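Local coordinates for protein tRNA modification GTPase mnmE (Chlorobium tepidum, PDB 3GEE) that probably hydrolyses GTP while helping to place a carboxymethylaminomethyl group on the wobble uridine of certain tRNAs, at residues A152-S156 and D279-F283; T129-L134 and L465-F469. Residue numbers count along the deposited sequence, not the author numbering.

Interaction 1. Residues A152-S156 and D279-F283; sequences ARTES and DKTMF
A tight turn and the β-strand after it pack against the loop leading into helix 155-166 and that helix's first residues; no hydrogen bond crosses. Asp279 and Lys280, both with positive phi (52° and 58°), form the two-residue turn, close to type I', between strands 274-278 and 281-286; Thr281 OG1 donates to Asp279 O (3.0 Å). Lys280 lies opposite Thr154, CA to CA 6.6 Å. Thr154, at the N-cap position, makes no side-chain capping bond; its CG2 meets Lys280 O at 3.3 Å, with Ser156 OG 3.8 Å from that O. The long, exposed Lys280 side chain (m, then t throughout) carries NZ to a long salt bridge with Glu155 OE1, 3.6 Å. Strand alternation turns the CA-CB bond of Thr281 away and that of Met282 toward segment 152-156. Met282 (t, t, p), flexible and apolar, suits this buried place: CB is 4.2 Å from Thr154 OG1, SD 3.9 Å from Arg153 CG. This is interdomain packing of a G-domain edge β-hairpin against a helix start in the helical domain.

Interaction 2. Residues T129-L134 and L465-F469; sequences TRRAFL and LNTIF
Two short helical segments, 129-134 and 465-469, run roughly antiparallel, their N-to-C directions 139° apart and their axes 11.5 Å apart at closest approach. That spacing leaves room for large side chains between the backbones, which come nearest at Arg130 and Phe469 (CA to CA 7.0 Å). Phe469, chi1 m, points its flat ring into the gap. Arg130, with chi1 and chi2 both t, stretches across it: CB sits 4.0 Å from the Phe469 ring centroid, 14° off the normal, a CH-pi contact over the face. Further out, chi3 of -139° and chi4 of 93° turn the guanidinium so that one face looks onto Phe469 CD2; NH1 is 3.5 Å from Phe469 CB, and NH2 is 4.2 Å from Leu465 CB. Arginine suits this half-exposed border because its methylene chain packs on an aromatic ring while its charged tip reaches on over the neighbouring helix. One turn along, Phe133 (chi1 t) brings CE2 to 3.6 Å from Leu465 CD2. Leu465 (m, t), branched and buried, also offers CD1 to Leu134 CD1 at 4.0 Å. At the other end the small Thr129 (m) fits CG2 against Phe469 CE1, 3.9 Å, and its OG1 hydrogen-bonds to Lys476 O. Phe472 meets the Phe469 ring edge-to-face. Thr129 lies about 7 Å, side chain to nearest atom, from a bound folinic acid, and Lys476 is predicted to bind the folate. The pair is thus helix-helix packing between the N-terminal domain and the C-terminal end of the helical domain, beside the folate site.

From the N terminus the chain first builds the N-terminal, folate-binding part, which includes the helix that carries 129-134. It then enters the helical domain and passes 152-156, runs on through long helices, and crosses into the G domain, where 279-283 closes interaction 1 after 122 intervening residues. The remaining G-domain strands and further helices follow before 465-469 returns to close interaction 2 across 330 residues. The smaller loop therefore lies wholly within the larger, without crossing it. Their centres are 26 Å apart and their nearest atoms about 13 Å, so they do not touch: interaction 1 joins the helical domain to the G domain, interaction 2 joins it to the N-terminal domain.

Interaction 1. Residues A152-S156 and D279-F283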
ATOM      1  N   ALA A 152      12.748   6.388   4.351  1.00105.22           N
ATOM      2  CA  ALA A 152      13.888   5.744   5.018  1.00105.60           C
ATOM      3  C   ALA A 152      13.957   4.249   4.739  1.00106.00           C
ATOM      4  O   ALA A 152      12.938   3.566   4.759  1.00106.27           O
ATOM      5  CB  ALA A 152      13.842   5.990   6.513  1.00105.43           C
ATOM      6  N   ARG A 153      15.157   3.745   4.471  1.00106.46           N
ATOM      7  CA  ARG A 153      15.345   2.308   4.243  1.00106.88           C
ATOM      8  C   ARG A 153      16.384   1.675   5.167  1.00106.64           C
ATOM      9  O   ARG A 153      16.617   0.471   5.116  1.00106.63           O
ATOM     10  CB  ARG A 153      15.632   2.007   2.767  1.00107.14           C
ATOM     11  CG  ARG A 153      16.129   3.196   1.958  1.00108.83           C
ATOM     12  CD  ARG A 153      15.550   3.178   0.545  1.00111.53           C
ATOM     13  NE  ARG A 153      16.088   2.082  -0.262  1.00113.51           N
ATOM     14  CZ  ARG A 153      15.759   1.836  -1.530  1.00114.46           C
ATOM     15  NH1 ARG A 153      14.878   2.607  -2.168  1.00114.76           N
ATOM     16  NH2 ARG A 153      16.316   0.809  -2.165  1.00114.63           N
ATOM     17  N   THR A 154      16.987   2.497   6.021  1.00106.60           N
ATOM     18  CA  THR A 154      17.926   2.035   7.037  1.00106.57           C
ATOM     19  C   THR A 154      17.391   2.384   8.422  1.00106.52           C
ATOM     20  O   THR A 154      16.632   3.341   8.572  1.00106.48           O
ATOM     21  CB  THR A 154      19.313   2.707   6.886  1.00106.55           C
ATOM     22  OG1 THR A 154      19.476   3.213   5.557  1.00106.47           O
ATOM     23  CG2 THR A 154      20.423   1.717   7.196  1.00106.63           C
ATOM     24  N   GLU A 155      17.793   1.611   9.432  1.00106.54           N
ATOM     25  CA  GLU A 155      17.458   1.918  10.824  1.00106.66           C
ATOM     26  C   GLU A 155      17.975   3.297  11.217  1.00106.19           C
ATOM     27  O   GLU A 155      17.219   4.126  11.735  1.00106.25           O
ATOM     28  CB  GLU A 155      18.018   0.855  11.773  1.00106.59           C
ATOM     29  CG  GLU A 155      17.044  -0.277  12.095  1.00107.33           C
ATOM     30  CD  GLU A 155      17.721  -1.507  12.719  1.00107.79           C
ATOM     31  OE1 GLU A 155      18.933  -1.453  13.067  1.00108.26           O
ATOM     32  OE2 GLU A 155      17.027  -2.544  12.862  1.00109.83           O
ATOM     33  N   SER A 156      19.256   3.542  10.947  1.00105.65           N
ATOM     34  CA  SER A 156      19.895   4.811  11.275  1.00105.18           C
ATOM     35  C   SER A 156      19.278   5.995  10.529  1.00104.63           C
ATOM     36  O   SER A 156      19.288   7.117  11.033  1.00104.54           O
ATOM     37  CB  SER A 156      21.393   4.741  10.999  1.00105.34           C
ATOM     38  OG  SER A 156      21.639   4.614   9.609  1.00106.20           O
ATOM     39  N   ASP A 279      26.258  -3.760   6.939  1.00100.42           N
ATOM     40  CA  ASP A 279      26.632  -3.201   8.248  1.00100.57           C
ATOM     41  C   ASP A 279      25.818  -1.955   8.622  1.00100.57           C
ATOM     42  O   ASP A 279      26.383  -0.935   9.038  1.00100.61           O
ATOM     43  CB  ASP A 279      28.142  -2.904   8.322  1.00100.66           C
ATOM     44  CG  ASP A 279      28.969  -4.114   8.742  1.00100.93           C
ATOM     45  OD1 ASP A 279      30.215  -4.004   8.739  1.00101.15           O
ATOM     46  OD2 ASP A 279      28.387  -5.169   9.080  1.00101.19           O
ATOM     47  N   LYS A 280      24.495  -2.052   8.457  1.00100.47           N
ATOM     48  CA  LYS A 280      23.545  -0.964   8.760  1.00100.36           C
ATOM     49  C   LYS A 280      23.814   0.334   7.987  1.00100.30           C
ATOM     50  O   LYS A 280      23.429   1.422   8.429  1.00100.28           O
ATOM     51  CB  LYS A 280      23.476  -0.697  10.273  1.00100.36           C
ATOM     52  CG  LYS A 280      22.920  -1.852  11.090  1.00100.32           C
ATOM     53  CD  LYS A 280      22.891  -1.515  12.568  1.00100.41           C
ATOM     54  CE  LYS A 280      22.277  -2.648  13.367  1.00100.77           C
ATOM     55  NZ  LYS A 280      22.038  -2.267  14.785  1.00101.01           N
ATOM     56  N   THR A 281      24.464   0.206   6.831  1.00100.27           N
ATOM     57  CA  THR A 281      24.836   1.351   6.001  1.00100.19           C
ATOM     58  C   THR A 281      24.426   1.109   4.551  1.00100.24           C
ATOM     59  O   THR A 281      24.553  -0.003   4.038  1.00100.14           O
ATOM     60  CB  THR A 281      26.354   1.633   6.063  1.00100.13           C
ATOM     61  OG1 THR A 281      26.815   1.530   7.414  1.00100.04           O
ATOM     62  CG2 THR A 281      26.663   3.026   5.546  1.00100.21           C
ATOM     63  N   MET A 282      23.940   2.162   3.901  1.00100.42           N
ATOM     64  CA  MET A 282      23.483   2.081   2.519  1.00100.74           C
ATOM     65  C   MET A 282      24.552   2.581   1.541  1.00100.87           C
ATOM     66  O   MET A 282      25.237   3.571   1.805  1.00100.76           O
ATOM     67  CB  MET A 282      22.194   2.884   2.362  1.00100.55           C
ATOM     68  CG  MET A 282      21.414   2.605   1.094  1.00100.48           C
ATOM     69  SD  MET A 282      19.916   3.603   1.032  1.00101.27           S
ATOM     70  CE  MET A 282      20.596   5.251   0.823  1.00101.18           C
ATOM     71  N   PHE A 283      24.685   1.888   0.413  1.00101.20           N
ATOM     72  CA  PHE A 283      25.657   2.253  -0.609  1.00101.58           C
ATOM     73  C   PHE A 283      24.973   2.532  -1.941  1.00102.08           C
ATOM     74  O   PHE A 283      24.423   1.622  -2.558  1.00101.98           O
ATOM     75  CB  PHE A 283      26.706   1.145  -0.784  1.00101.38           C
ATOM     76  CG  PHE A 283      27.572   0.927   0.425  1.00100.96           C
ATOM     77  CD1 PHE A 283      27.241  -0.040   1.368  1.00100.65           C
ATOM     78  CD2 PHE A 283      28.721   1.684   0.618  1.00100.59           C
ATOM     79  CE1 PHE A 283      28.038  -0.244   2.491  1.00100.46           C
ATOM     80  CE2 PHE A 283      29.525   1.487   1.736  1.00100.37           C
ATOM     81  CZ  PHE A 283      29.184   0.524   2.674  1.00100.63           C
TER

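Interaction 2. Residues T129-L134 and L465-F469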
ATOM      1  N   THR A 129       1.607  18.396   4.065  1.00 99.83           N
ATOM      2  CA  THR A 129       2.697  18.803   4.944  1.00 99.69           C
ATOM      3  C   THR A 129       3.066  20.258   4.680  1.00 99.63           C
ATOM      4  O   THR A 129       3.413  20.996   5.604  1.00 99.90           O
ATOM      5  CB  THR A 129       3.937  17.902   4.802  1.00 99.69           C
ATOM      6  OG1 THR A 129       3.568  16.530   5.023  1.00100.00           O
ATOM      7  CG2 THR A 129       4.992  18.303   5.815  1.00 99.61           C
ATOM      8  N   ARG A 130       2.972  20.671   3.421  1.00 99.29           N
ATOM      9  CA  ARG A 130       3.192  22.061   3.051  1.00 99.07           C
ATOM     10  C   ARG A 130       2.257  22.980   3.842  1.00 99.11           C
ATOM     11  O   ARG A 130       2.674  24.035   4.342  1.00 99.31           O
ATOM     12  CB  ARG A 130       2.966  22.250   1.555  1.00 98.97           C
ATOM     13  CG  ARG A 130       3.375  23.597   1.037  1.00 98.71           C
ATOM     14  CD  ARG A 130       2.715  23.876  -0.287  1.00 98.88           C
ATOM     15  NE  ARG A 130       3.656  24.517  -1.197  1.00 99.80           N
ATOM     16  CZ  ARG A 130       4.418  23.865  -2.070  1.00 99.93           C
ATOM     17  NH1 ARG A 130       4.344  22.542  -2.167  1.00100.24           N
ATOM     18  NH2 ARG A 130       5.251  24.535  -2.853  1.00 99.96           N
ATOM     19  N   ARG A 131       0.994  22.575   3.957  1.00 98.73           N
ATOM     20  CA  ARG A 131       0.014  23.355   4.698  1.00 98.30           C
ATOM     21  C   ARG A 131       0.329  23.341   6.184  1.00 98.34           C
ATOM     22  O   ARG A 131       0.179  24.359   6.857  1.00 98.31           O
ATOM     23  CB  ARG A 131      -1.403  22.853   4.434  1.00 98.04           C
ATOM     24  CG  ARG A 131      -1.955  23.333   3.117  1.00 96.84           C
ATOM     25  CD  ARG A 131      -3.311  22.749   2.849  1.00 95.04           C
ATOM     26  NE  ARG A 131      -3.864  23.270   1.605  1.00 94.38           N
ATOM     27  CZ  ARG A 131      -5.095  23.025   1.175  1.00 94.41           C
ATOM     28  NH1 ARG A 131      -5.912  22.264   1.892  1.00 94.46           N
ATOM     29  NH2 ARG A 131      -5.514  23.545   0.030  1.00 94.29           N
ATOM     30  N   ALA A 132       0.786  22.192   6.683  1.00 98.20           N
ATOM     31  CA  ALA A 132       1.163  22.059   8.087  1.00 98.19           C
ATOM     32  C   ALA A 132       2.291  23.030   8.432  1.00 98.33           C
ATOM     33  O   ALA A 132       2.309  23.617   9.521  1.00 98.32           O
ATOM     34  CB  ALA A 132       1.570  20.639   8.395  1.00 98.13           C
ATOM     35  N   PHE A 133       3.221  23.202   7.495  1.00 98.33           N
ATOM     36  CA  PHE A 133       4.315  24.140   7.677  1.00 98.17           C
ATOM     37  C   PHE A 133       3.844  25.584   7.538  1.00 98.33           C
ATOM     38  O   PHE A 133       4.205  26.437   8.349  1.00 98.47           O
ATOM     39  CB  PHE A 133       5.459  23.865   6.700  1.00 97.83           C
ATOM     40  CG  PHE A 133       6.416  25.014   6.569  1.00 97.47           C
ATOM     41  CD1 PHE A 133       7.340  25.287   7.573  1.00 97.02           C
ATOM     42  CD2 PHE A 133       6.373  25.843   5.459  1.00 97.08           C
ATOM     43  CE1 PHE A 133       8.218  26.363   7.461  1.00 96.86           C
ATOM     44  CE2 PHE A 133       7.244  26.921   5.341  1.00 96.96           C
ATOM     45  CZ  PHE A 133       8.169  27.180   6.343  1.00 96.86           C
ATOM     46  N   LEU A 134       3.057  25.849   6.497  1.00 98.39           N
ATOM     47  CA  LEU A 134       2.557  27.195   6.216  1.00 98.37           C
ATOM     48  C   LEU A 134       1.662  27.731   7.336  1.00 98.28           C
ATOM     49  O   LEU A 134       1.714  28.911   7.666  1.00 98.21           O
ATOM     50  CB  LEU A 134       1.822  27.220   4.872  1.00 98.51           C
ATOM     51  CG  LEU A 134       2.522  27.756   3.614  1.00 98.34           C
ATOM     52  CD1 LEU A 134       4.038  27.666   3.669  1.00 98.36           C
ATOM     53  CD2 LEU A 134       1.981  27.056   2.370  1.00 98.40           C
ATOM     54  N   LEU A 465      10.748  25.652  -1.005  1.00106.88           N
ATOM     55  CA  LEU A 465       9.605  24.820  -0.623  1.00106.35           C
ATOM     56  C   LEU A 465       9.222  23.833  -1.719  1.00106.01           C
ATOM     57  O   LEU A 465       8.933  22.666  -1.440  1.00105.92           O
ATOM     58  CB  LEU A 465       8.389  25.684  -0.280  1.00106.36           C
ATOM     59  CG  LEU A 465       8.403  26.607   0.939  1.00106.26           C
ATOM     60  CD1 LEU A 465       7.059  27.306   1.044  1.00106.35           C
ATOM     61  CD2 LEU A 465       8.710  25.844   2.220  1.00105.89           C
ATOM     62  N   ASN A 466       9.222  24.314  -2.962  1.00105.56           N
ATOM     63  CA  ASN A 466       8.836  23.506  -4.114  1.00105.06           C
ATOM     64  C   ASN A 466       9.756  22.312  -4.338  1.00104.80           C
ATOM     65  O   ASN A 466       9.281  21.198  -4.553  1.00104.73           O
ATOM     66  CB  ASN A 466       8.747  24.368  -5.373  1.00105.05           C
ATOM     67  CG  ASN A 466       7.478  25.199  -5.417  1.00104.76           C
ATOM     68  OD1 ASN A 466       7.467  26.357  -5.007  1.00104.09           O
ATOM     69  ND2 ASN A 466       6.396  24.601  -5.901  1.00104.60           N
ATOM     70  N   THR A 467      11.065  22.540  -4.269  1.00104.47           N
ATOM     71  CA  THR A 467      12.027  21.448  -4.420  1.00104.32           C
ATOM     72  C   THR A 467      11.911  20.439  -3.280  1.00104.08           C
ATOM     73  O   THR A 467      12.192  19.259  -3.470  1.00104.21           O
ATOM     74  CB  THR A 467      13.496  21.939  -4.554  1.00104.34           C
ATOM     75  OG1 THR A 467      13.859  22.715  -3.407  1.00104.54           O
ATOM     76  CG2 THR A 467      13.684  22.776  -5.823  1.00104.28           C
ATOM     77  N   ILE A 468      11.484  20.900  -2.106  1.00103.84           N
ATOM     78  CA  ILE A 468      11.278  20.007  -0.964  1.00103.63           C
ATOM     79  C   ILE A 468      10.009  19.166  -1.116  1.00103.66           C
ATOM     80  O   ILE A 468      10.045  17.948  -0.952  1.00103.57           O
ATOM     81  CB  ILE A 468      11.259  20.767   0.386  1.00103.57           C
ATOM     82  CG1 ILE A 468      12.651  21.314   0.702  1.00103.44           C
ATOM     83  CG2 ILE A 468      10.785  19.851   1.523  1.00103.31           C
ATOM     84  CD1 ILE A 468      12.728  22.146   1.965  1.00103.56           C
ATOM     85  N   PHE A 469       8.894  19.814  -1.441  1.00103.77           N
ATOM     86  CA  PHE A 469       7.606  19.127  -1.448  1.00103.93           C
ATOM     87  C   PHE A 469       7.268  18.380  -2.739  1.00104.15           C
ATOM     88  O   PHE A 469       6.507  17.414  -2.702  1.00104.09           O
ATOM     89  CB  PHE A 469       6.478  20.072  -1.021  1.00103.84           C
ATOM     90  CG  PHE A 469       6.587  20.523   0.408  1.00103.48           C
ATOM     91  CD1 PHE A 469       6.535  19.600   1.449  1.00103.19           C
ATOM     92  CD2 PHE A 469       6.751  21.867   0.715  1.00103.42           C
ATOM     93  CE1 PHE A 469       6.646  20.009   2.773  1.00103.35           C
ATOM     94  CE2 PHE A 469       6.861  22.288   2.037  1.00103.52           C
ATOM     95  CZ  PHE A 469       6.809  21.357   3.067  1.00103.54           C
TER